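PDB 4QHQ: lipoprotein from Burkholderia cenocepacia, which binds methionine and, as a lipid-anchored solute-binding protein of the NlpA family, probably delivers it to an ABC transporter. Local coordinates for residues Ile33-Asn36 / Gln40-Ala43; Gly84-Lys89 / Ala179-Thr184; Leu154-Leu159 / Thr173-Ala178. All coordinates share one frame; numbering follows the deposited sequence.

Contact 1 of 3, residues Ile33-Asn36 / Gln40-Ala43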
loop_
_atom_site.group_PDB
_atom_site.type_symbol
_atom_site.label_atom_id
_atom_site.label_comp_id
_atom_site.label_asym_id
_atom_site.label_seq_id
_atom_site.Cartn_x
_atom_site.Cartn_y
_atom_site.Cartn_z
ATOM N N ILE A 33 2.523 -15.562 7.571
ATOM C CA ILE A 33 2.215 -14.973 8.868
ATOM C C ILE A 33 1.471 -13.667 8.630
ATOM O O ILE A 33 2.019 -12.748 8.040
ATOM C CB ILE A 33 3.491 -14.657 9.660
ATOM C CG1 ILE A 33 4.383 -15.900 9.753
ATOM C CG2 ILE A 33 3.148 -14.165 11.068
ATOM C CD1 ILE A 33 3.659 -17.126 10.245
ATOM N N GLU A 34 0.237 -13.584 9.111
ATOM C CA GLU A 34 -0.609 -12.428 8.849
ATOM C C GLU A 34 -0.560 -11.371 9.945
ATOM O O GLU A 34 -0.541 -11.681 11.137
ATOM C CB GLU A 34 -2.043 -12.888 8.592
ATOM C CG GLU A 34 -2.130 -13.905 7.460
ATOM C CD GLU A 34 -3.554 -14.194 7.029
ATOM O OE1 GLU A 34 -4.443 -13.358 7.297
ATOM O OE2 GLU A 34 -3.780 -15.260 6.412
ATOM N N PHE A 35 -0.543 -10.113 9.517
ATOM C CA PHE A 35 -0.565 -8.971 10.411
ATOM C C PHE A 35 -1.773 -8.141 10.021
ATOM O O PHE A 35 -2.192 -8.150 8.860
ATOM C CB PHE A 35 0.716 -8.146 10.265
ATOM C CG PHE A 35 1.953 -8.860 10.723
ATOM C CD1 PHE A 35 2.612 -9.744 9.883
ATOM C CD2 PHE A 35 2.457 -8.652 11.993
ATOM C CE1 PHE A 35 3.756 -10.402 10.294
ATOM C CE2 PHE A 35 3.602 -9.316 12.424
ATOM C CZ PHE A 35 4.252 -10.200 11.575
ATOM N N ASN A 36 -2.331 -7.414 10.978
ATOM C CA ASN A 36 -3.553 -6.672 10.734
ATOM C C ASN A 36 -3.312 -5.322 10.075
ATOM O O ASN A 36 -4.203 -4.793 9.415
ATOM C CB ASN A 36 -4.332 -6.477 12.033
ATOM N N GLN A 40 3.904 -3.557 11.995
ATOM C CA GLN A 40 4.856 -4.528 12.539
ATOM C C GLN A 40 5.735 -5.366 11.609
ATOM O O GLN A 40 6.779 -5.821 12.066
ATOM C CB GLN A 40 4.191 -5.464 13.569
ATOM C CG GLN A 40 3.683 -4.765 14.835
ATOM C CD GLN A 40 4.776 -4.002 15.578
ATOM O OE1 GLN A 40 5.942 -4.403 15.584
ATOM N NE2 GLN A 40 4.400 -2.895 16.210
ATOM N N PRO A 41 5.324 -5.618 10.346
ATOM C CA PRO A 41 6.139 -6.602 9.608
ATOM C C PRO A 41 7.614 -6.270 9.416
ATOM O O PRO A 41 8.421 -7.216 9.419
ATOM C CB PRO A 41 5.444 -6.689 8.249
ATOM C CG PRO A 41 4.027 -6.331 8.536
ATOM C CD PRO A 41 4.104 -5.258 9.592
ATOM N N ASN A 42 7.998 -5.004 9.288
ATOM C CA ASN A 42 9.429 -4.715 9.157
ATOM C C ASN A 42 10.202 -4.961 10.448
ATOM O O ASN A 42 11.312 -5.479 10.405
ATOM C CB ASN A 42 9.685 -3.300 8.644
ATOM C CG ASN A 42 9.409 -3.155 7.155
ATOM O OD1 ASN A 42 9.560 -4.086 6.374
ATOM N ND2 ASN A 42 9.001 -1.965 6.759
ATOM N N ALA A 43 9.621 -4.604 11.587
ATOM C CA ALA A 43 10.240 -4.864 12.876
ATOM C C ALA A 43 10.412 -6.373 13.084
ATOM O O ALA A 43 11.428 -6.844 13.617
ATOM C CB ALA A 43 9.389 -4.242 13.997
#
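F35, the last residue of strand 30-35, lays its ring against P41 of helix 41-47. The close part of the contact lies over one face of the phenyl ring, where P41 CG sits 4.2 Å from the ring centroid and 25° off the normal, a CH-pi contact. This methylene is displaced toward the side of the ring nearer the backbone, with F35 CD1 and P41 CG 3.9 Å apart. The ring gets there because CG of F35 stands anti to its own carbonyl carbon (chi1 -66°), which carries the phenyl toward P41. P41 is buried and also rests on F55 of strand 52-57.

Toward solvent the packing thins. Q40 offers F35 a single methylene: its CB approaches CD2 obliquely at 4.0 Å. Beyond CB the glutamine chain bends at chi2 and carries its amide away from the ring, so the polar end takes no part in the contact. What joins the two segments is therefore wholly apolar, with the proline on the inner side and an exposed glutamine on the outer. The short loop between them contains Y38, part of the methionine pocket. The arrangement belongs to a beta-alpha-beta crossover, in which helix 41-47 links the edge strand 30-35 to the parallel strand 52-57 in one lobe of a periplasmic-binding-protein fold.

Contact 2 of 3, residues Gly84-Lys89 / Ala179-Thr184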
loop_
_atom_site.group_PDB
_atom_site.type_symbol
_atom_site.label_atom_id
_atom_site.label_comp_id
_atom_site.label_asym_id
_atom_site.label_seq_id
_atom_site.Cartn_x
_atom_site.Cartn_y
_atom_site.Cartn_z
ATOM N N GLY A 84 -7.157 4.976 -4.218
ATOM C CA GLY A 84 -8.389 5.649 -4.586
ATOM C C GLY A 84 -8.944 6.558 -3.519
ATOM O O GLY A 84 -8.566 6.475 -2.330
ATOM N N VAL A 85 -9.851 7.426 -3.958
ATOM C CA VAL A 85 -10.659 8.255 -3.079
ATOM C C VAL A 85 -12.058 7.654 -3.077
ATOM O O VAL A 85 -12.624 7.363 -4.150
ATOM C CB VAL A 85 -10.747 9.692 -3.609
ATOM C CG1 VAL A 85 -11.559 10.556 -2.666
ATOM C CG2 VAL A 85 -9.364 10.290 -3.791
ATOM N N TYR A 86 -12.624 7.505 -1.878
ATOM C CA TYR A 86 -13.913 6.854 -1.688
ATOM C C TYR A 86 -14.844 7.777 -0.938
ATOM O O TYR A 86 -14.405 8.618 -0.163
ATOM C CB TYR A 86 -13.765 5.537 -0.914
ATOM C CG TYR A 86 -12.867 4.573 -1.625
ATOM C CD1 TYR A 86 -11.499 4.619 -1.440
ATOM C CD2 TYR A 86 -13.384 3.665 -2.540
ATOM C CE1 TYR A 86 -10.654 3.764 -2.127
ATOM C CE2 TYR A 86 -12.565 2.817 -3.231
ATOM C CZ TYR A 86 -11.200 2.858 -3.012
ATOM O OH TYR A 86 -10.386 2.002 -3.709
ATOM N N SER A 87 -16.136 7.625 -1.197
ATOM C CA SER A 87 -17.141 8.432 -0.531
ATOM C C SER A 87 -18.463 7.705 -0.515
ATOM O O SER A 87 -18.854 7.071 -1.492
ATOM C CB SER A 87 -17.293 9.779 -1.224
ATOM O OG SER A 87 -18.286 10.559 -0.573
ATOM N N LYS A 88 -19.160 7.817 0.608
ATOM C CA LYS A 88 -20.511 7.299 0.722
ATOM C C LYS A 88 -21.512 8.406 0.477
ATOM O O LYS A 88 -22.711 8.164 0.541
ATOM C CB LYS A 88 -20.755 6.750 2.131
ATOM C CG LYS A 88 -19.934 5.530 2.482
ATOM C CD LYS A 88 -20.290 4.356 1.594
ATOM C CE LYS A 88 -19.401 3.159 1.893
ATOM N NZ LYS A 88 -19.519 2.100 0.849
ATOM N N LYS A 89 -21.016 9.613 0.218
ATOM C CA LYS A 89 -21.872 10.797 0.205
ATOM C C LYS A 89 -21.810 11.610 -1.090
ATOM O O LYS A 89 -22.729 12.384 -1.371
ATOM C CB LYS A 89 -21.551 11.691 1.413
ATOM C CG LYS A 89 -21.483 10.930 2.739
ATOM C CD LYS A 89 -21.261 11.854 3.932
ATOM C CE LYS A 89 -21.135 11.052 5.228
ATOM N NZ LYS A 89 -20.917 11.927 6.414
ATOM N N ALA A 179 -12.515 -4.233 2.872
ATOM C CA ALA A 179 -13.771 -3.643 3.323
ATOM C C ALA A 179 -14.846 -3.728 2.246
ATOM O O ALA A 179 -15.885 -3.076 2.351
ATOM C CB ALA A 179 -13.546 -2.202 3.724
ATOM N N ASN A 180 -14.591 -4.532 1.220
ATOM C CA ASN A 180 -15.528 -4.749 0.111
ATOM C C ASN A 180 -15.801 -3.525 -0.760
ATOM O O ASN A 180 -16.859 -3.414 -1.392
ATOM C CB ASN A 180 -16.829 -5.401 0.594
ATOM C CG ASN A 180 -16.606 -6.803 1.127
ATOM O OD1 ASN A 180 -16.447 -7.753 0.358
ATOM N ND2 ASN A 180 -16.586 -6.940 2.449
ATOM N N LEU A 181 -14.842 -2.608 -0.788
ATOM C CA LEU A 181 -14.841 -1.533 -1.768
ATOM C C LEU A 181 -14.044 -2.014 -2.974
ATOM O O LEU A 181 -13.030 -2.696 -2.822
ATOM C CB LEU A 181 -14.204 -0.274 -1.187
ATOM C CG LEU A 181 -14.844 0.289 0.082
ATOM C CD1 LEU A 181 -13.909 1.279 0.757
ATOM C CD2 LEU A 181 -16.188 0.942 -0.242
ATOM N N GLN A 182 -14.506 -1.684 -4.174
ATOM C CA GLN A 182 -13.768 -2.048 -5.380
ATOM C C GLN A 182 -13.201 -0.791 -6.018
ATOM O O GLN A 182 -13.949 0.050 -6.501
ATOM C CB GLN A 182 -14.662 -2.806 -6.363
ATOM C CG GLN A 182 -14.050 -2.994 -7.750
ATOM C CD GLN A 182 -12.665 -3.623 -7.715
ATOM O OE1 GLN A 182 -11.719 -3.096 -8.306
ATOM N NE2 GLN A 182 -12.538 -4.756 -7.025
ATOM N N PRO A 183 -11.871 -0.644 -5.998
ATOM C CA PRO A 183 -11.209 0.551 -6.527
ATOM C C PRO A 183 -11.570 0.893 -7.974
ATOM O O PRO A 183 -11.579 2.071 -8.321
ATOM C CB PRO A 183 -9.723 0.192 -6.402
ATOM C CG PRO A 183 -9.683 -0.704 -5.217
ATOM C CD PRO A 183 -10.893 -1.566 -5.382
ATOM N N THR A 184 -11.879 -0.108 -8.793
ATOM C CA THR A 184 -12.188 0.133 -10.202
ATOM C C THR A 184 -13.649 0.503 -10.438
ATOM O O THR A 184 -14.024 0.862 -11.553
ATOM C CB THR A 184 -11.839 -1.089 -11.084
ATOM O OG1 THR A 184 -12.624 -2.217 -10.678
ATOM C CG2 THR A 184 -10.362 -1.426 -10.970
#
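Y86 and L181 make the main apolar contact between strand 84-86 and the loop that follows helix 173-178, and P183 of the same loop meets the end of the tyrosine. From CB, the side chain of Y86 sets out toward this loop, CG lying beside the backbone N (chi1 -59°). At the base of the ring, CG comes 4.2 Å from L181 CD1. One bond further, CD2 has the same methyl at 4.1 Å; L181 CD1 sits above this face but offset toward the rim, so the ring is covered at its side rather than over its centre. CE2 then meets L181 CB, again at 4.1 Å. The phenolic oxygen goes furthest and packs most closely: OH lies 3.2 Å from P183 CG and 3.3 Å from P183 CA, with CA at the ring edge, near its plane. The leucine thus covers a face while the proline abuts the end of the phenol.

K88 adds a looser outer layer. Its chain bends at chi2 and then runs extended, bringing NZ to 3.7 Å from L181 CD2, an ammonium beside a methyl on the exposed side. Within the loop, Q182 OE1 receives T184 N and T184 OG1 from opposite faces of its amide plane, bridging across P183, while Q182 N is hydrogen-bonded to D186 OD2. The leucine enters the contact directly after a Schellman motif: N180, with positive phi, is the C-prime residue, L181 N returns to A176 O, and the chain leaving the helix end folds back onto the strand of the five-stranded sheet.

Contact 3 of 3, residues Leu154-Leu159 / Thr173-Ala178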
loop_
_atom_site.group_PDB
_atom_site.type_symbol
_atom_site.label_atom_id
_atom_site.label_comp_id
_atom_site.label_asym_id
_atom_site.label_seq_id
_atom_site.Cartn_x
_atom_site.Cartn_y
_atom_site.Cartn_z
ATOM N N LEU A 154 -5.495 9.737 9.798
ATOM C CA LEU A 154 -5.862 8.582 10.600
ATOM C C LEU A 154 -5.021 7.377 10.223
ATOM O O LEU A 154 -4.417 7.336 9.147
ATOM C CB LEU A 154 -7.342 8.251 10.404
ATOM C CG LEU A 154 -8.328 9.414 10.602
ATOM C CD1 LEU A 154 -9.752 8.968 10.298
ATOM C CD2 LEU A 154 -8.224 9.963 12.008
ATOM N N ASP A 155 -5.018 6.374 11.092
ATOM C CA ASP A 155 -4.294 5.147 10.814
ATOM C C ASP A 155 -4.842 4.531 9.534
ATOM O O ASP A 155 -6.051 4.478 9.345
ATOM C CB ASP A 155 -4.425 4.169 11.985
ATOM C CG ASP A 155 -3.684 4.637 13.226
ATOM O OD1 ASP A 155 -2.905 5.611 13.134
ATOM O OD2 ASP A 155 -3.866 4.013 14.294
ATOM N N ALA A 156 -3.956 4.109 8.640
ATOM C CA ALA A 156 -4.365 3.625 7.328
ATOM C C ALA A 156 -5.430 2.531 7.400
ATOM O O ALA A 156 -6.367 2.524 6.599
ATOM C CB ALA A 156 -3.144 3.128 6.532
ATOM N N ALA A 157 -5.308 1.626 8.363
ATOM C CA ALA A 157 -6.230 0.502 8.430
ATOM C C ALA A 157 -7.628 0.924 8.872
ATOM O O ALA A 157 -8.602 0.215 8.603
ATOM C CB ALA A 157 -5.682 -0.580 9.344
ATOM N N GLN A 158 -7.728 2.065 9.542
ATOM C CA GLN A 158 -9.014 2.479 10.109
ATOM C C GLN A 158 -9.903 3.211 9.111
ATOM O O GLN A 158 -11.108 3.344 9.338
ATOM C CB GLN A 158 -8.820 3.362 11.346
ATOM C CG GLN A 158 -7.994 2.763 12.470
ATOM C CD GLN A 158 -8.606 1.509 13.074
ATOM O OE1 GLN A 158 -9.802 1.251 12.937
ATOM N NE2 GLN A 158 -7.777 0.723 13.751
ATOM N N LEU A 159 -9.317 3.702 8.021
ATOM C CA LEU A 159 -10.038 4.551 7.069
ATOM C C LEU A 159 -11.374 4.013 6.522
ATOM O O LEU A 159 -12.337 4.790 6.440
ATOM C CB LEU A 159 -9.097 5.003 5.948
ATOM C CG LEU A 159 -8.056 6.023 6.431
ATOM C CD1 LEU A 159 -6.911 6.178 5.437
ATOM C CD2 LEU A 159 -8.698 7.376 6.721
ATOM N N THR A 173 -5.477 0.425 -1.246
ATOM C CA THR A 173 -6.267 -0.597 -1.909
ATOM C C THR A 173 -6.424 -1.895 -1.096
ATOM O O THR A 173 -7.496 -2.479 -1.095
ATOM C CB THR A 173 -5.741 -0.829 -3.330
ATOM O OG1 THR A 173 -6.089 0.313 -4.129
ATOM C CG2 THR A 173 -6.320 -2.082 -3.942
ATOM N N ASN A 174 -5.387 -2.325 -0.371
ATOM C CA ASN A 174 -5.526 -3.558 0.421
ATOM C C ASN A 174 -6.654 -3.436 1.449
ATOM O O ASN A 174 -7.443 -4.358 1.627
ATOM C CB ASN A 174 -4.202 -3.973 1.077
ATOM C CG ASN A 174 -3.706 -2.972 2.083
ATOM O OD1 ASN A 174 -3.206 -1.904 1.722
ATOM N ND2 ASN A 174 -3.858 -3.295 3.360
ATOM N N TYR A 175 -6.736 -2.277 2.096
ATOM C CA TYR A 175 -7.784 -2.039 3.078
ATOM C C TYR A 175 -9.149 -1.812 2.419
ATOM O O TYR A 175 -10.171 -2.255 2.943
ATOM C CB TYR A 175 -7.427 -0.852 3.974
ATOM C CG TYR A 175 -6.224 -1.117 4.863
ATOM C CD1 TYR A 175 -6.164 -2.252 5.671
ATOM C CD2 TYR A 175 -5.168 -0.223 4.908
ATOM C CE1 TYR A 175 -5.071 -2.481 6.485
ATOM C CE2 TYR A 175 -4.066 -0.452 5.710
ATOM C CZ TYR A 175 -4.035 -1.573 6.500
ATOM O OH TYR A 175 -2.953 -1.824 7.324
ATOM N N ALA A 176 -9.160 -1.111 1.285
ATOM C CA ALA A 176 -10.403 -0.887 0.550
ATOM C C ALA A 176 -11.008 -2.216 0.128
ATOM O O ALA A 176 -12.194 -2.466 0.365
ATOM C CB ALA A 176 -10.167 0.010 -0.652
ATOM N N LEU A 177 -10.188 -3.080 -0.468
ATOM C CA LEU A 177 -10.665 -4.395 -0.875
ATOM C C LEU A 177 -11.164 -5.231 0.307
ATOM O O LEU A 177 -12.173 -5.916 0.201
ATOM C CB LEU A 177 -9.563 -5.150 -1.626
ATOM C CG LEU A 177 -9.263 -4.632 -3.039
ATOM C CD1 LEU A 177 -8.008 -5.275 -3.589
ATOM C CD2 LEU A 177 -10.439 -4.872 -3.979
ATOM N N ALA A 178 -10.453 -5.168 1.429
ATOM C CA ALA A 178 -10.833 -5.961 2.595
ATOM C C ALA A 178 -12.157 -5.481 3.173
ATOM O O ALA A 178 -12.852 -6.235 3.852
ATOM C CB ALA A 178 -9.734 -5.937 3.650
#
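The ring of Y175 lies against the backbone and methyl of A157, as the loop after strand 150-154 passes over helix 173-178. A157 CA stands almost exactly above the ring, 3.5 Å from its centroid and 8° off the normal, which makes a well-centred CH-pi contact. The methyl leans from there toward the phenol end, with A157 CB 3.4 Å from Y175 CZ. A156 supplies a second point of support, its CB 3.8 Å from Y175 CE2, and its carbonyl oxygen approaches CD2 obliquely at 3.4 Å. The ring is thus centred on A157 CA, with the A156-A157 peptide alongside its CD2 and CE2, a close approach consistent with the small side chains at both positions.

On the opposite face is the preceding residue of the helix. N174 folds its amide over the tyrosine (chi1 64°), placing ND2 3.3 Å above the plane and over the ring centre, so that Y175 is held flat between an amide nitrogen and an alpha carbon. This layer borders the cleft of a two-lobed periplasmic-binding-protein fold: N174 touches the bound methionine, and its OD1 is hydrogen-bonded to the hydroxyl of Y38, another pocket residue. The ring of Y38 also meets that of Y175, their planes at about 40°, and its side chain touches A156 as well.

Further out, the loop is shaped by its own bonds. Q158 N donates to D155 O at 2.9 Å, closing a turn around the two alanines. D155 OD1 is held by N106 ND2, and Q158 OE1 takes a hydrogen bond from R161 just beyond the segment.

How the contacts relate
Contact 1 is partly buried and belongs to the lobe of the six-stranded sheet, whereas contacts 2 and 3 are buried and belong to the lobe of the five-stranded one. Each centres on an aromatic ring, but what the ring meets differs: a proline methylene in contact 1, a leucine side chain, with a proline at the hydroxyl, in contact 2, alanine backbone and methyls in contact 3. Helix 173-178 ties the last two together, since its end leads into the loop of contact 2 and its A176 methyl packs against Y86 OH. Contact 3 lies nearest the chain centre and also touches contact 1 through N36 O and the Y175 ring, while contacts 1 and 2 do not meet.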